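Local atomic coordinates of serine--tRNA ligase, cytoplasmic (Candida albicans, PDB entry 3QO8), a protein that catalyses the attachment of serine to tRNA(Ser), first activating serine with ATP to form Ser-AMP and then transferring it to the acceptor end of the tRNA. Residues Arg176-Arg181 / Ala407-Ile412; Gln120-Asn125 / Ser341-Asn346; Glu216-Thr221 / Ser247-Ser252. All blocks are in the same frame, centred on the assembly; numbering follows the deposited sequence. Where two conformers were deposited one is given.

Contact 1. Residues Arg176-Arg181 / Ala407-Ile412. With SSA (5'-O-(N-(L-seryl)-sulfamoyl)adenosine), chain B.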
loop_
_atom_site.group_PDB
_atom_site.type_symbol
_atom_site.label_atom_id
_atom_site.label_comp_id
_atom_site.label_asym_id
_atom_site.label_seq_id
_atom_site.Cartn_x
_atom_site.Cartn_y
_atom_site.Cartn_z
ATOM N N ARG A 176 -6.809 -14.806 -0.913
ATOM C CA ARG A 176 -7.557 -13.572 -0.656
ATOM C C ARG A 176 -7.213 -12.417 -1.607
ATOM O O ARG A 176 -7.789 -11.336 -1.489
ATOM C CB ARG A 176 -7.425 -13.105 0.799
ATOM C CG ARG A 176 -7.701 -14.202 1.832
ATOM C CD ARG A 176 -7.684 -13.612 3.230
ATOM N NE ARG A 176 -7.826 -14.623 4.284
ATOM C CZ ARG A 176 -8.991 -15.069 4.738
ATOM N NH1 ARG A 176 -9.019 -15.982 5.707
ATOM N NH2 ARG A 176 -10.130 -14.615 4.222
ATOM N N GLY A 177 -6.300 -12.641 -2.545
ATOM C CA GLY A 177 -5.925 -11.580 -3.475
ATOM C C GLY A 177 -7.070 -11.209 -4.394
ATOM O O GLY A 177 -7.844 -12.072 -4.763
ATOM N N TYR A 178 -7.175 -9.938 -4.789
ATOM C CA TYR A 178 -8.257 -9.527 -5.682
ATOM C C TYR A 178 -7.919 -8.274 -6.465
ATOM O O TYR A 178 -7.124 -7.443 -6.013
ATOM C CB TYR A 178 -9.553 -9.257 -4.899
ATOM C CG TYR A 178 -9.440 -8.108 -3.912
ATOM C CD1 TYR A 178 -9.928 -6.841 -4.223
ATOM C CD2 TYR A 178 -8.843 -8.293 -2.668
ATOM C CE1 TYR A 178 -9.821 -5.788 -3.316
ATOM C CE2 TYR A 178 -8.738 -7.250 -1.759
ATOM C CZ TYR A 178 -9.228 -6.004 -2.085
ATOM O OH TYR A 178 -9.128 -4.977 -1.170
ATOM N N PHE A 179 -8.537 -8.156 -7.637
ATOM C CA PHE A 179 -8.632 -6.884 -8.350
ATOM C C PHE A 179 -10.063 -6.409 -8.167
ATOM O O PHE A 179 -10.972 -7.234 -8.131
ATOM C CB PHE A 179 -8.442 -7.092 -9.846
ATOM C CG PHE A 179 -7.040 -7.449 -10.259
ATOM C CD1 PHE A 179 -6.258 -6.529 -10.958
ATOM C CD2 PHE A 179 -6.517 -8.710 -9.993
ATOM C CE1 PHE A 179 -4.970 -6.851 -11.363
ATOM C CE2 PHE A 179 -5.230 -9.043 -10.393
ATOM C CZ PHE A 179 -4.448 -8.109 -11.083
ATOM N N LEU A 180 -10.282 -5.095 -8.082
ATOM C CA LEU A 180 -11.636 -4.562 -8.240
ATOM C C LEU A 180 -11.805 -4.154 -9.695
ATOM O O LEU A 180 -10.834 -3.738 -10.326
ATOM C CB LEU A 180 -11.862 -3.357 -7.321
ATOM C CG LEU A 180 -11.780 -3.672 -5.827
ATOM C CD1 LEU A 180 -11.923 -2.379 -5.037
ATOM C CD2 LEU A 180 -12.867 -4.683 -5.413
ATOM N N ARG A 181 -13.018 -4.280 -10.237
ATOM C CA ARG A 181 -13.258 -3.991 -11.660
ATOM C C ARG A 181 -14.502 -3.139 -11.844
ATOM O O ARG A 181 -15.485 -3.320 -11.119
ATOM C CB ARG A 181 -13.529 -5.290 -12.439
ATOM C CG ARG A 181 -12.360 -6.186 -12.699
ATOM C CD ARG A 181 -12.842 -7.486 -13.367
ATOM N NE ARG A 181 -13.718 -7.215 -14.510
ATOM C CZ ARG A 181 -13.314 -7.108 -15.775
ATOM N NH1 ARG A 181 -12.028 -7.253 -16.101
ATOM N NH2 ARG A 181 -14.206 -6.861 -16.721
ATOM N N ALA A 407 -14.713 0.701 6.655
ATOM C CA ALA A 407 -13.779 -0.176 5.967
ATOM C C ALA A 407 -14.463 -0.484 4.646
ATOM O O ALA A 407 -15.493 -1.156 4.616
ATOM C CB ALA A 407 -13.552 -1.439 6.766
ATOM N N THR A 408 -13.933 0.045 3.549
ATOM C CA THR A 408 -14.767 0.192 2.360
ATOM C C THR A 408 -15.121 -1.131 1.656
ATOM O O THR A 408 -16.269 -1.330 1.245
ATOM C CB THR A 408 -14.166 1.217 1.356
ATOM O OG1 THR A 408 -12.871 0.770 0.943
ATOM C CG2 THR A 408 -14.004 2.601 2.034
ATOM N N GLU A 409 -14.150 -2.016 1.487
ATOM C CA GLU A 409 -14.445 -3.287 0.822
ATOM C C GLU A 409 -15.501 -4.074 1.629
ATOM O O GLU A 409 -16.434 -4.640 1.052
ATOM C CB GLU A 409 -13.183 -4.128 0.615
ATOM C CG GLU A 409 -12.353 -3.719 -0.655
ATOM C CD GLU A 409 -11.389 -2.555 -0.420
ATOM O OE1 GLU A 409 -11.329 -2.032 0.705
ATOM O OE2 GLU A 409 -10.688 -2.153 -1.384
ATOM N N ARG A 410 -15.360 -4.110 2.952
ATOM C CA ARG A 410 -16.345 -4.837 3.767
ATOM C C ARG A 410 -17.704 -4.138 3.763
ATOM O O ARG A 410 -18.759 -4.784 3.735
ATOM C CB ARG A 410 -15.859 -5.087 5.202
ATOM C CG ARG A 410 -16.841 -5.977 5.986
ATOM C CD ARG A 410 -16.343 -6.337 7.391
ATOM N NE ARG A 410 -15.164 -7.192 7.317
ATOM C CZ ARG A 410 -14.607 -7.771 8.373
ATOM N NH1 ARG A 410 -15.147 -7.604 9.581
ATOM N NH2 ARG A 410 -13.531 -8.531 8.213
ATOM N N THR A 411 -17.688 -2.807 3.767
ATOM C CA THR A 411 -18.926 -2.056 3.633
ATOM C C THR A 411 -19.600 -2.338 2.289
ATOM O O THR A 411 -20.811 -2.424 2.212
ATOM C CB THR A 411 -18.695 -0.543 3.819
ATOM O OG1 THR A 411 -18.296 -0.310 5.173
ATOM C CG2 THR A 411 -19.972 0.239 3.540
ATOM N N ILE A 412 -18.813 -2.475 1.226
ATOM C CA ILE A 412 -19.373 -2.871 -0.058
ATOM C C ILE A 412 -20.090 -4.210 0.066
ATOM O O ILE A 412 -21.200 -4.380 -0.450
ATOM C CB ILE A 412 -18.307 -2.958 -1.163
ATOM C CG1 ILE A 412 -17.873 -1.543 -1.592
ATOM C CG2 ILE A 412 -18.864 -3.761 -2.364
ATOM C CD1 ILE A 412 -16.625 -1.500 -2.521
HETATM N N10 SSA B . -8.438 1.541 14.089
HETATM C CA SSA B . -9.499 0.645 14.544
HETATM C CB SSA B . -10.867 1.252 14.233
HETATM O OG SSA B . -11.112 1.241 12.812
HETATM C C9 SSA B . -9.369 -0.699 13.884
HETATM O O9 SSA B . -8.539 -0.904 13.006
HETATM N N8 SSA B . -10.209 -1.639 14.306
HETATM S S1 SSA B . -10.432 -3.021 13.528
HETATM O O1S SSA B . -9.305 -3.905 13.610
HETATM O O2S SSA B . -11.589 -3.657 14.068
HETATM O "O5'" SSA B . -10.738 -2.733 12.046
HETATM C "C5'" SSA B . -11.757 -1.821 11.673
HETATM C "C4'" SSA B . -12.632 -2.455 10.587
HETATM O "O4'" SSA B . -11.898 -2.811 9.410
HETATM C "C3'" SSA B . -13.295 -3.746 11.013
HETATM O "O3'" SSA B . -14.428 -3.463 11.847
HETATM C "C2'" SSA B . -13.665 -4.339 9.658
HETATM O "O2'" SSA B . -14.853 -3.708 9.142
HETATM C "C1'" SSA B . -12.494 -3.929 8.765
HETATM N N9 SSA B . -11.510 -5.027 8.673
HETATM C C8 SSA B . -10.712 -5.483 9.652
HETATM N N7 SSA B . -9.973 -6.503 9.167
HETATM C C5 SSA B . -10.316 -6.670 7.876
HETATM C C6 SSA B . -9.893 -7.535 6.885
HETATM N N6 SSA B . -8.942 -8.449 7.175
HETATM N N1 SSA B . -10.440 -7.449 5.651
HETATM C C2 SSA B . -11.382 -6.537 5.385
HETATM N N3 SSA B . -11.803 -5.678 6.322
HETATM C C4 SSA B . -11.291 -5.741 7.573
#
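The Tyr178 ring and the Glu409 carboxylate are the flat groups that meet, and their planes are turned 68° apart. The ring holds the backbone oxygen of Arg176 and CG of Leu180 in its plane, at its edge. CG of Glu409 comes to the ring obliquely. The Tyr178 hydroxyl reaches furthest across, and Tyr178 OH lies 3.2 Å from Glu409 OE2. Each polar end has a partner elsewhere: the hydroxyl is bonded to the backbone oxygen of Ala297, and Glu409 OE1 takes the backbone N-H of Glu299. Two points therefore tie this pair to the start of strand 297-307. Glu409 is bent about CB-CG (chi2 84°), which turns its carboxylate back across the tyrosine. A methyl of Leu180 comes up to the same carboxylate, with Leu180 CD1 3.9 Å from Glu409 OE2.

The next residue, Arg410, faces the ligand. One face of its guanidinium carries C2' of the seryl-sulfamoyl adenosine, set toward the rim of the group. Arg410 NH2 also lies 3.6 Å from C4 of the adenine. The guanidinium is fixed by Arg410 NE on the oxygen of Phe293 and Arg410 NH1 on that of Glu366, and it makes a cation-pi contact with Phe293. Ala407, the N-cap residue, puts its methyl on the ribose, with Ala407 CB 3.4 Å from C1' of the ligand. Its carbonyl accepts both Thr411 N and Thr411 OG1.

Leu180 and Arg181 also continue a beta sheet into the second subunit. The strand ending at Ala407 and the helix 408-419 that carries Arg410 form motif 3 of the class II aminoacyl-tRNA synthetases, whose arginine packs on the adenine.

Contact 2. Residues Gln120-Asn125 / Ser341-Asn346. With MG (magnesium ion), chain E.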
loop_
_atom_site.group_PDB
_atom_site.type_symbol
_atom_site.label_atom_id
_atom_site.label_comp_id
_atom_site.label_asym_id
_atom_site.label_seq_id
_atom_site.Cartn_x
_atom_site.Cartn_y
_atom_site.Cartn_z
ATOM N N GLN A 120 -15.391 -13.468 29.212
ATOM C CA GLN A 120 -14.504 -13.886 28.139
ATOM C C GLN A 120 -15.314 -14.353 26.935
ATOM O O GLN A 120 -14.754 -14.753 25.918
ATOM C CB GLN A 120 -13.595 -15.013 28.621
ATOM C CG GLN A 120 -12.873 -14.702 29.919
ATOM C CD GLN A 120 -11.909 -13.534 29.793
ATOM O OE1 GLN A 120 -11.068 -13.492 28.891
ATOM N NE2 GLN A 120 -12.029 -12.577 30.702
ATOM N N ASP A 121 -16.635 -14.280 27.053
ATOM C CA ASP A 121 -17.533 -14.848 26.055
ATOM C C ASP A 121 -18.369 -13.763 25.383
ATOM O O ASP A 121 -19.225 -13.144 26.019
ATOM C CB ASP A 121 -18.444 -15.884 26.721
ATOM C CG ASP A 121 -19.298 -16.652 25.725
ATOM O OD1 ASP A 121 -19.331 -16.282 24.530
ATOM O OD2 ASP A 121 -19.953 -17.631 26.150
ATOM N N GLU A 122 -18.117 -13.552 24.091
ATOM C CA GLU A 122 -18.830 -12.550 23.298
ATOM C C GLU A 122 -20.338 -12.725 23.328
ATOM O O GLU A 122 -21.077 -11.787 23.017
ATOM C CB GLU A 122 -18.367 -12.578 21.840
ATOM C CG GLU A 122 -16.959 -12.075 21.607
ATOM C CD GLU A 122 -16.568 -12.164 20.147
ATOM O OE1 GLU A 122 -17.475 -12.302 19.294
ATOM O OE2 GLU A 122 -15.356 -12.106 19.852
ATOM N N GLU A 123 -20.799 -13.923 23.680
ATOM C CA GLU A 123 -22.226 -14.155 23.850
ATOM C C GLU A 123 -22.786 -13.134 24.828
ATOM O O GLU A 123 -23.979 -12.832 24.805
ATOM C CB GLU A 123 -22.495 -15.569 24.369
ATOM C CG GLU A 123 -22.281 -16.659 23.335
ATOM C CD GLU A 123 -23.332 -16.639 22.238
ATOM O OE1 GLU A 123 -22.952 -16.707 21.048
ATOM O OE2 GLU A 123 -24.538 -16.560 22.566
ATOM N N ASN A 124 -21.907 -12.596 25.673
ATOM C CA ASN A 124 -22.307 -11.659 26.719
ATOM C C ASN A 124 -22.088 -10.196 26.366
ATOM O O ASN A 124 -22.241 -9.326 27.229
ATOM C CB ASN A 124 -21.605 -11.999 28.038
ATOM C CG ASN A 124 -22.052 -13.343 28.598
ATOM O OD1 ASN A 124 -21.244 -14.250 28.807
ATOM N ND2 ASN A 124 -23.346 -13.472 28.841
ATOM N N ASN A 125 -21.702 -9.930 25.114
ATOM C CA ASN A 125 -21.649 -8.562 24.611
ATOM C C ASN A 125 -22.948 -7.861 24.948
ATOM O O ASN A 125 -24.017 -8.448 24.829
ATOM C CB ASN A 125 -21.476 -8.533 23.090
ATOM C CG ASN A 125 -20.069 -8.891 22.646
ATOM O OD1 ASN A 125 -19.148 -8.979 23.457
ATOM N ND2 ASN A 125 -19.899 -9.085 21.338
ATOM N N SER A 341 -15.115 -7.576 28.337
ATOM C CA SER A 341 -13.755 -7.256 28.781
ATOM C C SER A 341 -12.688 -8.170 28.182
ATOM O O SER A 341 -11.588 -7.722 27.881
ATOM C CB SER A 341 -13.661 -7.287 30.305
ATOM O OG SER A 341 -14.148 -8.523 30.817
ATOM N N GLY A 342 -13.018 -9.447 28.008
ATOM C CA GLY A 342 -12.046 -10.430 27.564
ATOM C C GLY A 342 -11.650 -10.317 26.106
ATOM O O GLY A 342 -10.728 -10.994 25.661
ATOM N N GLU A 343 -12.343 -9.448 25.373
ATOM C CA GLU A 343 -12.098 -9.233 23.952
ATOM C C GLU A 343 -11.555 -7.836 23.632
ATOM O O GLU A 343 -11.497 -7.441 22.468
ATOM C CB GLU A 343 -13.397 -9.456 23.175
ATOM C CG GLU A 343 -13.886 -10.885 23.218
ATOM C CD GLU A 343 -13.090 -11.778 22.293
ATOM O OE1 GLU A 343 -13.040 -11.470 21.084
ATOM O OE2 GLU A 343 -12.508 -12.772 22.772
ATOM N N LEU A 344 -11.178 -7.080 24.656
ATOM C CA LEU A 344 -10.577 -5.762 24.434
ATOM C C LEU A 344 -9.079 -5.896 24.203
ATOM O O LEU A 344 -8.408 -6.633 24.920
ATOM C CB LEU A 344 -10.808 -4.846 25.645
ATOM C CG LEU A 344 -12.253 -4.529 26.019
ATOM C CD1 LEU A 344 -12.300 -3.627 27.248
ATOM C CD2 LEU A 344 -12.969 -3.893 24.835
ATOM N N ASN A 345 -8.548 -5.181 23.217
ATOM C CA ASN A 345 -7.094 -5.084 23.076
ATOM C C ASN A 345 -6.524 -4.233 24.212
ATOM O O ASN A 345 -7.284 -3.549 24.898
ATOM C CB ASN A 345 -6.688 -4.552 21.684
ATOM C CG ASN A 345 -6.939 -3.053 21.511
ATOM O OD1 ASN A 345 -6.986 -2.300 22.474
ATOM N ND2 ASN A 345 -7.072 -2.619 20.262
ATOM N N ASN A 346 -5.202 -4.269 24.406
ATOM C CA ASN A 346 -4.564 -3.598 25.536
ATOM C C ASN A 346 -4.904 -2.116 25.660
ATOM O O ASN A 346 -5.033 -1.598 26.762
ATOM C CB ASN A 346 -3.033 -3.722 25.464
ATOM C CG ASN A 346 -2.542 -5.137 25.658
ATOM O OD1 ASN A 346 -3.298 -6.028 26.035
ATOM N ND2 ASN A 346 -1.258 -5.354 25.394
HETATM MG MG MG E . -7.146 -8.507 25.523
HETATM O O HOH W 1 -10.173 -13.701 26.449
HETATM O O HOH W 2 -12.337 -13.636 25.131
HETATM O O HOH W 3 -8.906 -8.440 27.300
HETATM O O HOH W 4 -5.583 -7.230 27.074
HETATM O O HOH W 5 -5.480 -8.588 23.582
HETATM O O HOH W 6 -5.915 -10.519 26.107
#
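Gln120 and Gly342 make the close part of this contact. The side-chain amide of Gln120 folds back over the glycine, with Gln120 OE1 3.5 Å from Gly342 CA. The bend at chi2 (-64°) brings it there, and Gly342 has no side chain to hold it off. Glu122 and Glu343 meet beside this pair. Their chains cross at about a right angle, and Glu122 CG is 3.7 Å from Glu343 CG. Glu122 OE2 lies 2.7 Å from Glu343 OE1. Two acids this near would be expected to raise the pKa of at least one.

The rest is looser and runs through water. One water links Gln120 OE1 to the oxygen of Gly342. A second spans from Gln120 O to Glu343 OE2, though neither water can serve all its neighbours at once. A magnesium ion is bound by Leu344 O at 2.3 Å and by four waters. One of these also donates to Ser341 O, another to Asn346 OD1.

Residues 120-125 lead into strand 126-131. The other loop joins strands 334-338 and 350-358. Strands 126-131 and 334-338 are antiparallel neighbours, so the contact lies where their loops meet. Ser341 OG and, weakly, Gln120 NE2 reach Lys24 O of helix 15-25.

Contact 3. Residues Glu216-Thr221 / Ser247-Ser252. With SSA (5'-O-(N-(L-seryl)-sulfamoyl)adenosine), chain B.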
loop_
_atom_site.group_PDB
_atom_site.type_symbol
_atom_site.label_atom_id
_atom_site.label_comp_id
_atom_site.label_asym_id
_atom_site.label_seq_id
_atom_site.Cartn_x
_atom_site.Cartn_y
_atom_site.Cartn_z
ATOM N N GLU A 216 10.424 1.583 15.346
ATOM C CA GLU A 216 10.430 2.188 16.671
ATOM C C GLU A 216 9.140 2.962 16.959
ATOM O O GLU A 216 8.650 2.960 18.082
ATOM C CB GLU A 216 11.646 3.096 16.848
ATOM C CG GLU A 216 12.970 2.482 16.394
ATOM C CD GLU A 216 13.281 2.742 14.920
ATOM O OE1 GLU A 216 14.481 2.787 14.563
ATOM O OE2 GLU A 216 12.333 2.898 14.118
ATOM N N VAL A 217 8.591 3.626 15.950
ATOM C CA VAL A 217 7.335 4.343 16.131
ATOM C C VAL A 217 6.154 3.370 16.219
ATOM O O VAL A 217 5.256 3.532 17.055
ATOM C CB VAL A 217 7.079 5.376 14.998
ATOM C CG1 VAL A 217 5.966 6.327 15.398
ATOM C CG2 VAL A 217 8.341 6.153 14.693
ATOM N N MET A 218 6.148 2.359 15.358
ATOM C CA MET A 218 5.056 1.388 15.366
ATOM C C MET A 218 4.988 0.716 16.737
ATOM O O MET A 218 3.910 0.523 17.309
ATOM C CB MET A 218 5.247 0.347 14.250
ATOM C CG MET A 218 4.188 -0.762 14.239
ATOM S SD MET A 218 2.506 -0.186 13.892
ATOM C CE MET A 218 2.579 -0.137 12.095
ATOM N N ALA A 219 6.155 0.389 17.274
ATOM C CA ALA A 219 6.241 -0.290 18.562
ATOM C C ALA A 219 5.612 0.534 19.689
ATOM O O ALA A 219 5.218 -0.016 20.712
ATOM C CB ALA A 219 7.693 -0.636 18.880
ATOM N N LYS A 220 5.490 1.846 19.501
ATOM C CA LYS A 220 4.896 2.678 20.548
ATOM C C LYS A 220 3.365 2.710 20.496
ATOM O O LYS A 220 2.709 3.189 21.426
ATOM C CB LYS A 220 5.452 4.102 20.516
ATOM C CG LYS A 220 6.942 4.213 20.854
ATOM C CD LYS A 220 7.301 5.652 21.205
ATOM C CE LYS A 220 8.803 5.865 21.339
ATOM N NZ LYS A 220 9.388 6.466 20.104
ATOM N N THR A 221 2.781 2.198 19.425
ATOM C CA THR A 221 1.332 2.266 19.332
ATOM C C THR A 221 0.642 0.915 19.115
ATOM O O THR A 221 -0.546 0.778 19.401
ATOM C CB THR A 221 0.875 3.312 18.291
ATOM O OG1 THR A 221 -0.545 3.525 18.405
ATOM C CG2 THR A 221 1.259 2.885 16.873
ATOM N N SER A 247 -5.005 3.181 9.671
ATOM C CA SER A 247 -4.472 4.538 9.775
ATOM C C SER A 247 -4.391 5.026 11.222
ATOM O O SER A 247 -3.718 6.016 11.516
ATOM C CB SER A 247 -5.232 5.534 8.881
ATOM O OG SER A 247 -6.606 5.637 9.246
ATOM N N GLU A 248 -5.083 4.320 12.117
ATOM C CA GLU A 248 -4.995 4.585 13.548
ATOM C C GLU A 248 -3.534 4.645 13.982
ATOM O O GLU A 248 -3.133 5.499 14.768
ATOM C CB GLU A 248 -5.717 3.488 14.340
ATOM C CG GLU A 248 -5.663 3.667 15.850
ATOM C CD GLU A 248 -5.886 2.364 16.635
ATOM O OE1 GLU A 248 -6.616 1.454 16.158
ATOM O OE2 GLU A 248 -5.311 2.257 17.741
ATOM N N GLN A 249 -2.737 3.725 13.459
ATOM C CA GLN A 249 -1.346 3.604 13.873
ATOM C C GLN A 249 -0.511 4.859 13.567
ATOM O O GLN A 249 0.012 5.489 14.491
ATOM C CB GLN A 249 -0.737 2.313 13.328
ATOM C CG GLN A 249 -1.230 1.096 14.117
ATOM C CD GLN A 249 -1.175 -0.213 13.334
ATOM O OE1 GLN A 249 -0.964 -0.230 12.121
ATOM N NE2 GLN A 249 -1.373 -1.320 14.037
ATOM N N PRO A 250 -0.402 5.248 12.283
ATOM C CA PRO A 250 0.416 6.448 12.028
ATOM C C PRO A 250 -0.242 7.743 12.533
ATOM O O PRO A 250 0.448 8.653 12.980
ATOM C CB PRO A 250 0.579 6.464 10.489
ATOM C CG PRO A 250 -0.591 5.655 9.947
ATOM C CD PRO A 250 -0.867 4.595 11.044
ATOM N N ILE A 251 -1.564 7.821 12.485
ATOM C CA ILE A 251 -2.234 9.034 12.925
ATOM C C ILE A 251 -2.117 9.202 14.444
ATOM O O ILE A 251 -2.028 10.318 14.949
ATOM C CB ILE A 251 -3.708 9.072 12.437
ATOM C CG1 ILE A 251 -3.736 9.113 10.902
ATOM C CG2 ILE A 251 -4.449 10.267 13.069
ATOM C CD1 ILE A 251 -5.141 9.105 10.250
ATOM N N SER A 252 -2.097 8.097 15.187
ATOM C CA SER A 252 -1.912 8.204 16.632
ATOM C C SER A 252 -0.531 8.802 16.933
ATOM O O SER A 252 -0.354 9.507 17.923
ATOM C CB SER A 252 -2.083 6.847 17.338
ATOM O OG SER A 252 -0.973 5.993 17.097
HETATM N N10 SSA B . -8.438 1.541 14.089
HETATM C CA SSA B . -9.499 0.645 14.544
HETATM C CB SSA B . -10.867 1.252 14.233
HETATM O OG SSA B . -11.112 1.241 12.812
HETATM C C9 SSA B . -9.369 -0.699 13.884
HETATM O O9 SSA B . -8.539 -0.904 13.006
HETATM N N8 SSA B . -10.209 -1.639 14.306
HETATM S S1 SSA B . -10.432 -3.021 13.528
HETATM O O1S SSA B . -9.305 -3.905 13.610
HETATM O O2S SSA B . -11.589 -3.657 14.068
HETATM O "O5'" SSA B . -10.738 -2.733 12.046
HETATM C "C5'" SSA B . -11.757 -1.821 11.673
HETATM C "C4'" SSA B . -12.632 -2.455 10.587
HETATM O "O4'" SSA B . -11.898 -2.811 9.410
HETATM C "C3'" SSA B . -13.295 -3.746 11.013
HETATM O "O3'" SSA B . -14.428 -3.463 11.847
HETATM C "C2'" SSA B . -13.665 -4.339 9.658
HETATM O "O2'" SSA B . -14.853 -3.708 9.142
HETATM C "C1'" SSA B . -12.494 -3.929 8.765
HETATM N N9 SSA B . -11.510 -5.027 8.673
HETATM C C8 SSA B . -10.712 -5.483 9.652
HETATM N N7 SSA B . -9.973 -6.503 9.167
HETATM C C5 SSA B . -10.316 -6.670 7.876
HETATM C C6 SSA B . -9.893 -7.535 6.885
HETATM N N6 SSA B . -8.942 -8.449 7.175
HETATM N N1 SSA B . -10.440 -7.449 5.651
HETATM C C2 SSA B . -11.382 -6.537 5.385
HETATM N N3 SSA B . -11.803 -5.678 6.322
HETATM C C4 SSA B . -11.291 -5.741 7.573
HETATM O O HOH W 7 -2.367 1.640 17.492
#
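Helix 248-252, at the serine end of the active site, meets residues 216-221 here: Met218 and Thr221 pack against Gln249 and Ser252. The polar link is a hydrogen bond from Thr221 OG1 to Ser252 OG, 2.8 Å long. Ser252 OG in turn donates to Gln249 O, also at 2.8 Å. The Ser252 hydroxyl thus accepts from one side of the contact and gives its proton within its own helix. Thr221 OG1 stands opposite its backbone N (chi1 -169°). This leaves the methyl CG2 to lie over Gln249, with Thr221 CG2 3.7 Å from Gln249 O.

The Thr246-Ser247-Glu248 run at the start of this helix is the TXE loop of seryl-tRNA synthetases, which reads the amino group of serine. Glu248 has two conformers; in one of them, so with less certainty, Glu248 OE1 accepts a 2.8 Å bond from N10, the seryl amino nitrogen of the ligand. With the same reserve, its OE2 is bonded to Gln377 NE2 and to a water that also donates to Thr221 O.

Met218 passes obliquely over the Gln249 side chain. Met218 SD lies 3.7 Å from Gln249 CD, and Met218 CE 3.5 Å from Gln249 OE1. Bends at chi2 and chi3 turn the thioether onto the amide. Gln249 OE1 takes the backbone N-H of Ala245, and Phe227 of helix 224-229 packs on Met218.

In the fold
Along the chain the segments run 120-125, 176-181, 216-221, 247-252, 341-346 and 407-412. Contacts 1 and 2 therefore interlock, and contact 3 is nested within both. Contact 1 has its centre about 28 Å from that of contact 2 and about 24 Å from that of contact 3; contacts 2 and 3 are also about 24 Å apart, centre to centre. Within one subunit none touches another. Contacts 1 and 2 adjoin the mixed sheet of the catalytic core, through strands 406-407, 126-131 and 334-338. Contacts 1 and 3 meet the two ends of the same ligand, adenosine and seryl. They also meet across the dimer, where Phe179 of one subunit packs on Pro250 of the other.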